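Local coordinates for cell surface protein (Faecalibacterium prausnitzii A2-165, PDB 4GT6), which is of unknown function but, as an extracellular protein built on BspA-type leucine-rich repeats, probably binds other proteins, at residues A[14-19]-A[40-45]; A[52-57]-A[81-86]; A[75-80]-A[102-107]; A[36-41]-A[67-72]. All coordinates share one frame; numbering follows the deposited sequence. Where two conformers were deposited one is given.

Contact 1: residues A[14-19]-A[40-45]. With EDO (1,2-ethanediol), chain Q; EDO (1,2-ethanediol), chain O.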
loop_
_atom_site.group_PDB
_atom_site.type_symbol
_atom_site.label_atom_id
_atom_site.label_comp_id
_atom_site.label_asym_id
_atom_site.label_seq_id
_atom_site.Cartn_x
_atom_site.Cartn_y
_atom_site.Cartn_z
ATOM N N TYR A 14 -30.410 19.615 0.589
ATOM C CA TYR A 14 -29.323 19.529 -0.365
ATOM C C TYR A 14 -29.181 20.782 -1.209
ATOM O O TYR A 14 -30.168 21.377 -1.637
ATOM C CB TYR A 14 -29.557 18.316 -1.299
ATOM C CG TYR A 14 -29.378 16.994 -0.587
ATOM C CD1 TYR A 14 -28.128 16.391 -0.500
ATOM C CD2 TYR A 14 -30.457 16.355 0.022
ATOM C CE1 TYR A 14 -27.952 15.187 0.179
ATOM C CE2 TYR A 14 -30.292 15.155 0.713
ATOM C CZ TYR A 14 -29.036 14.566 0.771
ATOM O OH TYR A 14 -28.847 13.394 1.453
ATOM N N GLN A 15 -27.947 21.169 -1.443
ATOM C CA GLN A 15 -27.610 22.223 -2.385
ATOM C C GLN A 15 -26.990 21.549 -3.594
ATOM O O GLN A 15 -26.382 20.474 -3.469
ATOM C CB GLN A 15 -26.659 23.256 -1.798
ATOM C CG GLN A 15 -27.261 23.996 -0.602
ATOM C CD GLN A 15 -26.333 25.037 -0.053
ATOM O OE1 GLN A 15 -25.220 25.262 -0.555
ATOM N NE2 GLN A 15 -26.778 25.695 1.015
ATOM N N PHE A 16 -27.105 22.189 -4.745
ATOM C CA PHE A 16 -26.629 21.601 -5.985
ATOM C C PHE A 16 -26.317 22.658 -7.015
ATOM O O PHE A 16 -26.795 23.801 -6.936
ATOM C CB PHE A 16 -27.687 20.610 -6.549
ATOM C CG PHE A 16 -29.019 21.252 -6.892
ATOM C CD1 PHE A 16 -30.004 21.418 -5.916
ATOM C CD2 PHE A 16 -29.272 21.731 -8.181
ATOM C CE1 PHE A 16 -31.218 22.052 -6.222
ATOM C CE2 PHE A 16 -30.492 22.360 -8.485
ATOM C CZ PHE A 16 -31.469 22.482 -7.514
ATOM N N ILE A 17 -25.534 22.255 -7.998
ATOM C CA ILE A 17 -25.200 23.073 -9.168
ATOM C C ILE A 17 -25.761 22.343 -10.406
ATOM O O ILE A 17 -26.039 21.135 -10.342
ATOM C CB ILE A 17 -23.689 23.390 -9.287
ATOM C CG1 ILE A 17 -22.840 22.101 -9.470
ATOM C CG2 ILE A 17 -23.219 24.256 -8.096
ATOM C CD1 ILE A 17 -21.381 22.303 -9.926
ATOM N N LEU A 18 -25.912 23.074 -11.512
ATOM C CA LEU A 18 -26.441 22.520 -12.756
ATOM C C LEU A 18 -25.310 22.204 -13.702
ATOM O O LEU A 18 -24.395 23.012 -13.888
ATOM C CB LEU A 18 -27.462 23.497 -13.386
ATOM C CG LEU A 18 -28.578 23.990 -12.439
ATOM C CD1 LEU A 18 -29.461 25.052 -13.114
ATOM C CD2 LEU A 18 -29.438 22.830 -11.909
ATOM N N ASN A 19 -25.365 20.998 -14.292
ATOM C CA ASN A 19 -24.377 20.494 -15.245
ATOM C C ASN A 19 -24.782 20.833 -16.685
ATOM O O ASN A 19 -25.967 21.077 -16.948
ATOM C CB ASN A 19 -24.237 18.992 -15.063
ATOM C CG ASN A 19 -23.812 18.639 -13.653
ATOM O OD1 ASN A 19 -23.053 19.370 -13.021
ATOM N ND2 ASN A 19 -24.329 17.552 -13.125
ATOM N N ALA A 40 -32.753 11.460 -6.096
ATOM C CA ALA A 40 -32.627 11.043 -7.501
ATOM C C ALA A 40 -32.847 12.241 -8.428
ATOM O O ALA A 40 -32.383 12.253 -9.578
ATOM C CB ALA A 40 -33.632 9.948 -7.816
ATOM N N GLN A 41 -33.612 13.214 -7.945
ATOM C CA GLN A 41 -33.935 14.416 -8.710
ATOM C C GLN A 41 -34.047 15.638 -7.793
ATOM O O GLN A 41 -34.402 15.508 -6.615
ATOM C CB GLN A 41 -35.238 14.236 -9.535
ATOM C CG GLN A 41 -36.517 14.006 -8.730
ATOM C CD GLN A 41 -37.779 14.001 -9.578
ATOM O OE1 GLN A 41 -37.843 13.417 -10.674
ATOM N NE2 GLN A 41 -38.819 14.659 -9.080
ATOM N N VAL A 42 -33.702 16.810 -8.342
ATOM C CA VAL A 42 -33.820 18.111 -7.675
ATOM C C VAL A 42 -34.573 19.045 -8.623
ATOM O O VAL A 42 -34.526 18.865 -9.849
ATOM C CB VAL A 42 -32.472 18.720 -7.198
ATOM C CG1 VAL A 42 -31.863 17.903 -6.049
ATOM C CG2 VAL A 42 -31.479 18.874 -8.353
ATOM N N THR A 43 -35.252 20.034 -8.053
ATOM C CA THR A 43 -36.020 21.001 -8.837
ATOM C C THR A 43 -35.409 22.390 -8.707
ATOM O O THR A 43 -34.999 22.796 -7.614
ATOM C CB THR A 43 -37.501 20.987 -8.396
ATOM O OG1 THR A 43 -38.008 19.666 -8.588
ATOM C CG2 THR A 43 -38.377 21.983 -9.193
ATOM N N HIS A 44 -35.341 23.104 -9.843
ATOM C CA HIS A 44 -34.961 24.506 -9.896
ATOM C C HIS A 44 -35.768 25.205 -10.995
ATOM O O HIS A 44 -35.718 24.809 -12.160
ATOM C CB HIS A 44 -33.455 24.742 -10.077
ATOM C CG HIS A 44 -33.136 26.204 -10.042
ATOM N ND1 HIS A 44 -32.726 26.881 -11.180
ATOM C CD2 HIS A 44 -33.326 27.102 -9.041
ATOM C CE1 HIS A 44 -32.618 28.150 -10.818
ATOM N NE2 HIS A 44 -32.979 28.333 -9.545
ATOM N N GLY A 45 -36.530 26.218 -10.603
ATOM C CA GLY A 45 -37.371 26.961 -11.536
ATOM C C GLY A 45 -38.423 26.074 -12.169
ATOM O O GLY A 45 -39.138 25.355 -11.465
HETATM C C1 EDO Q . -38.494 22.892 -4.753
HETATM O O1 EDO Q . -38.167 22.604 -3.404
HETATM C C2 EDO Q . -37.525 23.970 -5.295
HETATM O O2 EDO Q . -36.195 23.479 -5.229
HETATM C C1 EDO O . -41.965 20.704 -12.439
HETATM O O1 EDO O . -41.026 20.486 -13.479
HETATM C C2 EDO O . -41.358 21.640 -11.372
HETATM O O2 EDO O . -40.980 22.876 -11.959
#
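At the N-terminal end of the leucine-rich repeat solenoid, F16 of strand 14-18 meets V42 of strand 41-44 tip to tip. The two strands do not pair as a sheet here. Their axes cross at 75° and come no closer than 9.1 Å, so the space between them is filled mainly by side chains. F16 CB already leads toward strand 41-44, and chi1 of 62° sets CG in the crowded position between backbone N and carbonyl carbon. A methyl group then sits squarely over the ring: V42 CG2 lies 3.5 Å from the F16 ring centroid and only 5° off the normal, a textbook CH-pi contact. V42 CB is 3.7 Å from F16 CE1.

The far edge of the same ring runs up against backbone and side chain of the next two residues. F16 CZ points its C-H edge at the carbonyl, 3.5 Å from T43 O, and H44 CB lies close to the ring plane, 4.0 Å from F16 CZ. H44 is steadied from outside by a ring stack with Y9, while D11 accepts from T43 N. Farther along, L18 CD1 approaches the imidazole obliquely, 4.2 Å from H44 ND1. T43 O has a polar partner as well: a 1,2-ethanediol, probably from the crystallisation liquor, donates through O2 at 2.8 Å to T43 O.

Contact 2: residues A[52-57]-A[81-86]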
loop_
_atom_site.group_PDB
_atom_site.type_symbol
_atom_site.label_atom_id
_atom_site.label_comp_id
_atom_site.label_asym_id
_atom_site.label_seq_id
_atom_site.Cartn_x
_atom_site.Cartn_y
_atom_site.Cartn_z
ATOM N N SER A 52 -26.719 13.401 -11.076
ATOM C CA SER A 52 -25.716 12.531 -11.718
ATOM C C SER A 52 -24.426 12.428 -10.913
ATOM O O SER A 52 -23.602 11.546 -11.188
ATOM C CB SER A 52 -25.383 13.045 -13.124
ATOM O OG SER A 52 -24.805 14.336 -13.018
ATOM N N LYS A 53 -24.237 13.316 -9.918
ATOM C CA LYS A 53 -22.978 13.302 -9.186
ATOM C C LYS A 53 -23.120 13.753 -7.752
ATOM O O LYS A 53 -23.879 14.681 -7.449
ATOM C CB LYS A 53 -21.948 14.221 -9.919
ATOM C CG LYS A 53 -20.602 14.385 -9.186
ATOM C CD LYS A 53 -19.602 15.212 -10.009
ATOM C CE LYS A 53 -18.269 15.385 -9.288
ATOM N NZ LYS A 53 -17.406 16.319 -10.085
ATOM N N ILE A 54 -22.373 13.076 -6.865
ATOM C CA ILE A 54 -22.198 13.519 -5.472
ATOM C C ILE A 54 -20.931 14.345 -5.512
ATOM O O ILE A 54 -19.861 13.807 -5.795
ATOM C CB ILE A 54 -22.114 12.338 -4.492
ATOM C CG1 ILE A 54 -23.447 11.527 -4.516
ATOM C CG2 ILE A 54 -21.789 12.882 -3.061
ATOM C CD1 ILE A 54 -23.307 10.146 -3.900
ATOM N N GLY A 55 -21.056 15.644 -5.284
ATOM C CA GLY A 55 -19.916 16.545 -5.405
ATOM C C GLY A 55 -18.785 16.260 -4.439
ATOM O O GLY A 55 -18.953 15.547 -3.438
ATOM N N ASP A 56 -17.617 16.840 -4.736
ATOM C CA ASP A 56 -16.462 16.717 -3.842
ATOM C C ASP A 56 -16.832 17.146 -2.416
ATOM O O ASP A 56 -17.479 18.181 -2.203
ATOM C CB ASP A 56 -15.291 17.609 -4.354
ATOM C CG ASP A 56 -14.660 17.184 -5.689
ATOM O OD1 ASP A 56 -15.105 16.163 -6.273
ATOM O OD2 ASP A 56 -13.659 17.815 -6.101
ATOM N N ARG A 57 -16.422 16.335 -1.435
ATOM C CA ARG A 57 -16.447 16.620 -0.010
ATOM C C ARG A 57 -17.829 16.820 0.615
ATOM O O ARG A 57 -17.892 17.343 1.734
ATOM C CB ARG A 57 -15.578 17.894 0.276
ATOM C CG ARG A 57 -14.211 17.867 -0.450
ATOM C CD ARG A 57 -13.254 18.923 0.085
ATOM N NE ARG A 57 -12.525 18.478 1.281
ATOM C CZ ARG A 57 -11.382 17.788 1.278
ATOM N NH1 ARG A 57 -10.792 17.467 0.132
ATOM N NH2 ARG A 57 -10.817 17.426 2.418
ATOM N N ASN A 81 -13.101 12.830 -1.859
ATOM C CA ASN A 81 -13.338 12.983 -0.416
ATOM C C ASN A 81 -14.835 13.084 -0.073
ATOM O O ASN A 81 -15.168 13.648 0.972
ATOM C CB ASN A 81 -12.591 14.260 0.095
ATOM C CG ASN A 81 -11.079 14.158 -0.042
ATOM O OD1 ASN A 81 -10.520 14.286 -1.135
ATOM N ND2 ASN A 81 -10.400 13.844 1.059
ATOM N N ALA A 82 -15.726 12.512 -0.921
ATOM C CA ALA A 82 -17.190 12.648 -0.691
ATOM C C ALA A 82 -17.631 12.077 0.660
ATOM O O ALA A 82 -18.559 12.612 1.253
ATOM C CB ALA A 82 -17.971 11.966 -1.806
ATOM N N PHE A 83 -16.997 10.993 1.133
ATOM C CA PHE A 83 -17.379 10.372 2.411
ATOM C C PHE A 83 -16.131 10.206 3.271
ATOM O O PHE A 83 -16.048 9.307 4.101
ATOM C CB PHE A 83 -18.092 9.008 2.167
ATOM C CG PHE A 83 -19.376 9.171 1.392
ATOM C CD1 PHE A 83 -20.570 9.476 2.047
ATOM C CD2 PHE A 83 -19.387 9.051 -0.002
ATOM C CE1 PHE A 83 -21.746 9.677 1.319
ATOM C CE2 PHE A 83 -20.572 9.240 -0.725
ATOM C CZ PHE A 83 -21.734 9.571 -0.064
ATOM N N TYR A 84 -15.167 11.095 3.085
ATOM C CA TYR A 84 -13.922 11.062 3.835
ATOM C C TYR A 84 -14.200 11.139 5.343
ATOM O O TYR A 84 -14.962 12.007 5.805
ATOM C CB TYR A 84 -13.067 12.262 3.399
ATOM C CG TYR A 84 -11.734 12.397 4.105
ATOM C CD1 TYR A 84 -10.595 11.781 3.598
ATOM C CD2 TYR A 84 -11.596 13.209 5.235
ATOM C CE1 TYR A 84 -9.347 11.963 4.192
ATOM C CE2 TYR A 84 -10.359 13.382 5.850
ATOM C CZ TYR A 84 -9.233 12.777 5.309
ATOM O OH TYR A 84 -8.002 12.975 5.867
ATOM N N ASN A 85 -13.598 10.216 6.097
ATOM C CA ASN A 85 -13.671 10.172 7.558
ATOM C C ASN A 85 -15.102 9.981 8.104
ATOM O O ASN A 85 -15.445 10.566 9.141
ATOM C CB ASN A 85 -13.038 11.440 8.161
ATOM C CG ASN A 85 -12.377 11.199 9.479
ATOM O OD1 ASN A 85 -11.686 10.185 9.665
ATOM N ND2 ASN A 85 -12.573 12.132 10.416
ATOM N N CYS A 86 -15.927 9.158 7.413
ATOM C CA CYS A 86 -17.260 8.758 7.896
ATOM C C CYS A 86 -17.020 7.388 8.533
ATOM O O CYS A 86 -17.208 6.330 7.917
ATOM C CB CYS A 86 -18.272 8.732 6.762
ATOM S SG CYS A 86 -18.714 10.390 6.181
#
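R57 runs side by side with N81, both side chains pointing the same way, where two neighbouring turns of the leucine-rich repeat coil lie against each other. The contact starts at the backbone, with R57 CA 3.4 Å from N81 O and its C-H aimed almost straight at the oxygen (167° at the hydrogen). CB itself leads away from the neighbouring turn. R57 CG passes 4.0 Å from N81 CB, and the chain then bends at chi3 (84°), which sets NE. N81 CB lies over one guanidinium face, offset toward the rim. R57 CZ hangs 3.9 Å from N81 CG, and the guanidinium and amide planes, 27° apart, stack. Of the two terminal nitrogens NH1 sits closer, 3.3 Å from N81 CG, while R57 NH2 is 3.9 Å from N81 ND2. N81 OD1 is near NH1 too, but at an angle too poor for a hydrogen bond.

The amide is oriented by the next turn, where Q108 OE1 accepts from N81 ND2. An alanine at N81 would probably leave Q108 OE1 without this donor and the guanidinium with only CB beneath it, less restrained in its rotation.

Inward, the contact becomes apolar. I54 CG2 rests 4.1 Å from A82 CB, and I54 CD1 touches the edge of the F83 ring, itself nearly parallel to the rings of F59 and F110. The chemistry is therefore graded: a stacked polar pair, not hydrogen-bonded to each other, with the exposed R57 lying over the buried N81, gives way to hydrocarbon packing around I54.

Contact 3: residues A[75-80]-A[102-107]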
loop_
_atom_site.group_PDB
_atom_site.type_symbol
_atom_site.label_atom_id
_atom_site.label_comp_id
_atom_site.label_asym_id
_atom_site.label_seq_id
_atom_site.Cartn_x
_atom_site.Cartn_y
_atom_site.Cartn_z
ATOM N N VAL A 75 -26.850 8.437 -10.259
ATOM C CA VAL A 75 -25.486 8.876 -9.935
ATOM C C VAL A 75 -24.448 8.087 -10.741
ATOM O O VAL A 75 -24.329 6.859 -10.596
ATOM C CB VAL A 75 -25.214 8.808 -8.399
ATOM C CG1 VAL A 75 -23.731 9.053 -8.094
ATOM C CG2 VAL A 75 -26.077 9.845 -7.655
ATOM N N THR A 76 -23.637 8.816 -11.519
ATOM C CA THR A 76 -22.581 8.178 -12.318
ATOM C C THR A 76 -21.182 8.537 -11.770
ATOM O O THR A 76 -20.181 7.998 -12.238
ATOM C CB THR A 76 -22.716 8.587 -13.802
ATOM O OG1 THR A 76 -22.508 10.001 -13.915
ATOM C CG2 THR A 76 -24.076 8.175 -14.410
ATOM N N GLU A 77 -21.116 9.488 -10.828
ATOM C CA GLU A 77 -19.831 9.928 -10.291
ATOM C C GLU A 77 -19.927 10.252 -8.821
ATOM O O GLU A 77 -20.871 10.914 -8.395
ATOM C CB GLU A 77 -19.337 11.188 -11.042
ATOM C CG GLU A 77 -17.943 11.629 -10.622
ATOM C CD GLU A 77 -17.260 12.676 -11.484
ATOM O OE1 GLU A 77 -17.752 12.986 -12.594
ATOM O OE2 GLU A 77 -16.206 13.179 -11.039
ATOM N N ILE A 78 -18.903 9.841 -8.068
ATOM C CA ILE A 78 -18.743 10.154 -6.651
ATOM C C ILE A 78 -17.491 11.025 -6.595
ATOM O O ILE A 78 -16.411 10.600 -7.039
ATOM C CB ILE A 78 -18.687 8.914 -5.722
ATOM C CG1 ILE A 78 -20.031 8.152 -5.771
ATOM C CG2 ILE A 78 -18.403 9.387 -4.253
ATOM C CD1 ILE A 78 -19.990 6.771 -5.150
ATOM N N GLY A 79 -17.656 12.238 -6.092
ATOM C CA GLY A 79 -16.568 13.207 -6.019
ATOM C C GLY A 79 -15.462 12.848 -5.052
ATOM O O GLY A 79 -15.604 11.927 -4.234
ATOM N N SER A 80 -14.348 13.593 -5.138
ATOM C CA SER A 80 -13.223 13.348 -4.244
ATOM C C SER A 80 -13.619 13.646 -2.798
ATOM O O SER A 80 -14.412 14.573 -2.537
ATOM C CB SER A 80 -12.014 14.184 -4.652
ATOM O OG SER A 80 -12.288 15.571 -4.549
ATOM N N VAL A 102 -22.638 4.005 -11.085
ATOM C CA VAL A 102 -21.416 4.748 -10.747
ATOM C C VAL A 102 -20.278 4.324 -11.686
ATOM O O VAL A 102 -19.946 3.138 -11.757
ATOM C CB VAL A 102 -20.994 4.555 -9.266
ATOM C CG1 VAL A 102 -19.664 5.265 -9.000
ATOM C CG2 VAL A 102 -22.088 5.057 -8.310
ATOM N N LYS A 103 -19.716 5.292 -12.420
ATOM C CA LYS A 103 -18.614 5.034 -13.348
ATOM C C LYS A 103 -17.296 5.536 -12.810
ATOM O O LYS A 103 -16.253 5.015 -13.183
ATOM C CB LYS A 103 -18.884 5.722 -14.695
ATOM C CG LYS A 103 -20.121 5.197 -15.444
ATOM C CD LYS A 103 -20.192 3.675 -15.538
ATOM C CE LYS A 103 -19.375 3.095 -16.659
ATOM N NZ LYS A 103 -19.592 1.619 -16.793
ATOM N N LYS A 104 -17.330 6.603 -11.998
ATOM C CA LYS A 104 -16.100 7.245 -11.529
ATOM C C LYS A 104 -16.163 7.499 -10.035
ATOM O O LYS A 104 -17.187 7.982 -9.558
ATOM C CB LYS A 104 -15.912 8.568 -12.282
ATOM C CG LYS A 104 -14.657 9.355 -11.880
ATOM C CD LYS A 104 -14.407 10.530 -12.832
ATOM C CE LYS A 104 -13.146 11.267 -12.444
ATOM N NZ LYS A 104 -12.829 12.382 -13.381
ATOM N N ILE A 105 -15.086 7.159 -9.306
ATOM C CA ILE A 105 -14.982 7.406 -7.863
ATOM C C ILE A 105 -13.720 8.252 -7.660
ATOM O O ILE A 105 -12.637 7.858 -8.120
ATOM C CB ILE A 105 -14.992 6.085 -7.023
ATOM C CG1 ILE A 105 -16.345 5.331 -7.181
ATOM C CG2 ILE A 105 -14.718 6.380 -5.510
ATOM C CD1 ILE A 105 -16.347 3.926 -6.580
ATOM N N GLY A 106 -13.878 9.421 -7.026
ATOM C CA GLY A 106 -12.803 10.391 -6.834
ATOM C C GLY A 106 -11.771 10.000 -5.793
ATOM O O GLY A 106 -11.961 9.040 -5.039
ATOM N N ARG A 107 -10.688 10.809 -5.693
ATOM C CA ARG A 107 -9.613 10.537 -4.728
ATOM C C ARG A 107 -10.160 10.536 -3.322
ATOM O O ARG A 107 -10.995 11.387 -3.020
ATOM C CB ARG A 107 -8.543 11.668 -4.809
ATOM C CG ARG A 107 -7.855 11.794 -6.151
ATOM C CD ARG A 107 -6.693 12.762 -6.100
ATOM N NE ARG A 107 -7.104 14.117 -5.764
ATOM C CZ ARG A 107 -6.251 15.121 -5.582
ATOM N NH1 ARG A 107 -4.941 14.915 -5.675
ATOM N NH2 ARG A 107 -6.700 16.331 -5.297
HETATM O O HOH W 1 -14.617 14.319 -12.737
#
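E77 and K104 lie side by side on one face of a parallel strand pair, 77-78 with 104-105, from successive turns in the leucine-rich repeat solenoid. Each has CG anti to its backbone N (chi1 -175° and 180°) and is extended beyond it; the two point the same way, with E77 OE2 3.7 Å from K104 CD. The charged ends stay too far apart for a salt bridge, at 4.2 Å between E77 OE2 and K104 NZ. A water joins them instead: it donates to E77 OE2 at 2.6 Å and accepts from K104 NZ at 2.7 Å. K53, one strand further back, makes a long, weak ion pair with the same carboxylate oxygen.

On the opposite face I78 crosses V102 obliquely, I78 CD1 meeting V102 CG1 at 4.1 Å and also leaning on I105. I121 packs on I78 and I105 on this side.

The backbones hold the register. T76 O takes two donors: K103 N at 2.8 Å, standing 41° above the carbonyl plane, and K104 N at 3.2 Å, closer to that plane. I78 N then donates to K104 O. Beyond the bridge the chains draw together at G106, where any CB would collide with G79 and S80. Without a side chain the backbones can lie this close; G106 N donates to I78 O at 2.8 Å.

Contact 4: residues A[36-41]-A[67-72]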
loop_
_atom_site.group_PDB
_atom_site.type_symbol
_atom_site.label_atom_id
_atom_site.label_comp_id
_atom_site.label_asym_id
_atom_site.label_seq_id
_atom_site.Cartn_x
_atom_site.Cartn_y
_atom_site.Cartn_z
ATOM N N ILE A 36 -28.692 8.339 5.278
ATOM C CA ILE A 36 -28.744 9.315 4.188
ATOM C C ILE A 36 -29.358 8.694 2.941
ATOM O O ILE A 36 -29.040 7.560 2.584
ATOM C CB ILE A 36 -27.312 9.869 3.919
ATOM C CG1 ILE A 36 -26.844 10.797 5.075
ATOM C CG2 ILE A 36 -27.171 10.574 2.533
ATOM C CD1 ILE A 36 -27.501 12.173 5.101
ATOM N N THR A 37 -30.238 9.457 2.300
ATOM C CA THR A 37 -30.837 9.105 1.025
ATOM C C THR A 37 -30.539 10.251 0.064
ATOM O O THR A 37 -31.140 11.326 0.178
ATOM C CB THR A 37 -32.349 8.841 1.151
ATOM O OG1 THR A 37 -32.540 7.794 2.084
ATOM C CG2 THR A 37 -32.981 8.467 -0.196
ATOM N N ILE A 38 -29.617 10.018 -0.878
ATOM C CA ILE A 38 -29.269 11.040 -1.863
ATOM C C ILE A 38 -30.454 11.172 -2.820
ATOM O O ILE A 38 -30.954 10.151 -3.272
ATOM C CB ILE A 38 -27.945 10.676 -2.610
ATOM C CG1 ILE A 38 -26.717 10.516 -1.636
ATOM C CG2 ILE A 38 -27.675 11.659 -3.773
ATOM C CD1 ILE A 38 -26.279 11.786 -0.905
ATOM N N PRO A 39 -30.947 12.394 -3.095
ATOM C CA PRO A 39 -32.117 12.524 -3.983
ATOM C C PRO A 39 -31.796 12.108 -5.426
ATOM O O PRO A 39 -30.672 12.301 -5.875
ATOM C CB PRO A 39 -32.461 14.020 -3.896
ATOM C CG PRO A 39 -31.166 14.687 -3.559
ATOM C CD PRO A 39 -30.477 13.716 -2.619
ATOM N N ALA A 40 -32.753 11.460 -6.096
ATOM C CA ALA A 40 -32.627 11.043 -7.501
ATOM C C ALA A 40 -32.847 12.241 -8.428
ATOM O O ALA A 40 -32.383 12.253 -9.578
ATOM C CB ALA A 40 -33.632 9.948 -7.816
ATOM N N GLN A 41 -33.612 13.214 -7.945
ATOM C CA GLN A 41 -33.935 14.416 -8.710
ATOM C C GLN A 41 -34.047 15.638 -7.793
ATOM O O GLN A 41 -34.402 15.508 -6.615
ATOM C CB GLN A 41 -35.238 14.236 -9.535
ATOM C CG GLN A 41 -36.517 14.006 -8.730
ATOM C CD GLN A 41 -37.779 14.001 -9.578
ATOM O OE1 GLN A 41 -37.843 13.417 -10.674
ATOM N NE2 GLN A 41 -38.819 14.659 -9.080
ATOM N N THR A 67 -24.521 6.082 9.616
ATOM C CA THR A 67 -24.424 4.619 9.550
ATOM C C THR A 67 -24.627 4.072 8.125
ATOM O O THR A 67 -24.094 3.007 7.804
ATOM C CB THR A 67 -25.419 3.979 10.580
ATOM O OG1 THR A 67 -25.004 2.652 10.873
ATOM C CG2 THR A 67 -26.884 4.004 10.133
ATOM N N SER A 68 -25.429 4.749 7.306
ATOM C CA SER A 68 -25.714 4.233 5.969
ATOM C C SER A 68 -26.016 5.341 4.987
ATOM O O SER A 68 -26.466 6.421 5.369
ATOM C CB SER A 68 -26.908 3.270 6.021
ATOM O OG SER A 68 -28.105 3.965 6.323
ATOM N N VAL A 69 -25.716 5.065 3.713
ATOM C CA VAL A 69 -25.953 5.978 2.607
ATOM C C VAL A 69 -26.594 5.196 1.467
ATOM O O VAL A 69 -26.114 4.128 1.086
ATOM C CB VAL A 69 -24.617 6.647 2.154
ATOM C CG1 VAL A 69 -24.803 7.415 0.839
ATOM C CG2 VAL A 69 -24.048 7.559 3.239
ATOM N N GLN A 70 -27.672 5.731 0.928
ATOM C CA GLN A 70 -28.328 5.167 -0.225
ATOM C C GLN A 70 -28.158 6.157 -1.353
ATOM O O GLN A 70 -28.417 7.358 -1.166
ATOM C CB GLN A 70 -29.804 4.907 0.081
ATOM C CG GLN A 70 -30.549 4.389 -1.108
ATOM C CD GLN A 70 -32.003 4.312 -0.780
ATOM O OE1 GLN A 70 -32.793 5.210 -1.098
ATOM N NE2 GLN A 70 -32.372 3.233 -0.145
ATOM N N ILE A 71 -27.712 5.651 -2.518
ATOM C CA ILE A 71 -27.446 6.431 -3.727
ATOM C C ILE A 71 -28.446 6.034 -4.826
ATOM O O ILE A 71 -28.621 4.832 -5.038
ATOM C CB ILE A 71 -25.974 6.157 -4.171
ATOM C CG1 ILE A 71 -24.950 6.476 -3.042
ATOM C CG2 ILE A 71 -25.615 6.862 -5.487
ATOM C CD1 ILE A 71 -23.414 6.375 -3.456
ATOM N N PRO A 72 -29.053 6.972 -5.574
ATOM C CA PRO A 72 -29.924 6.551 -6.673
ATOM C C PRO A 72 -29.114 6.072 -7.888
ATOM O O PRO A 72 -27.926 6.419 -8.033
ATOM C CB PRO A 72 -30.713 7.815 -6.979
ATOM C CG PRO A 72 -29.785 8.931 -6.635
ATOM C CD PRO A 72 -28.980 8.452 -5.477
HETATM O O HOH W 2 -29.344 5.117 4.073
#
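P72 wedges its ring against I38 and A40 at the end of a parallel strand pair, 35-37 with 68-71, in the three-stranded sheet of the leucine-rich repeat solenoid. The P72 and I38 side chains cross at about a right angle, with P72 CD 3.8 Å from I38 CB. P72 CG lies 3.6 Å from A40 CA, and P72 CB touches A40 CB at 3.7 Å. The same CG also faces P39 O, a buried carbonyl with no polar partner in the model. An alanine in place of P72 would probably open a gap beside I38 CB and A40 CA, where CG and CD now pack.

T37 and Q70 point the same way on their shared face, T37 CG2 lying 3.4 Å from Q70 OE1. Q70 CG lies anti to the backbone N (chi1 177°), the chain extended to CD. On the face of I36 and V69, I36 CB meets V69 CG2 at 4.1 Å.

These side chains are set by regular parallel pairing. I36 N gives an almost straight bond (177°) to S68 O at 2.9 Å; Q70 N donates to I36 O, and I38 N to Q70 O. One layer out, Y14 packs on I36, I38 and P39, while strand 91-94 continues the sheet. A water also donates to I36 O at 2.9 Å and bonds S68 OG at 2.8 Å.

In the fold
From the N terminus, contact 1 closes the first loop, bringing strand 41-44 back onto strand 14-18. Contact 4 opens on the stretch where that loop ends, sharing A40 and Q41, and reaches forward to 67-72; Y14 packs against it. Contact 2 opens at 52 inside the loop of contact 4 and closes at 81-86, so the two cross, and contact 3 crosses contact 2 by opening at 75. None nests. Contacts 2 and 3 join successive turns, contact 3 by pairing strands and contact 2 by packing 52-57 on the turns of 81-86; strands 47-54 and 77-78, neighbours in one sheet, connect them. I71 meets I54 and I78, tying contact 4's sheet to theirs across the core.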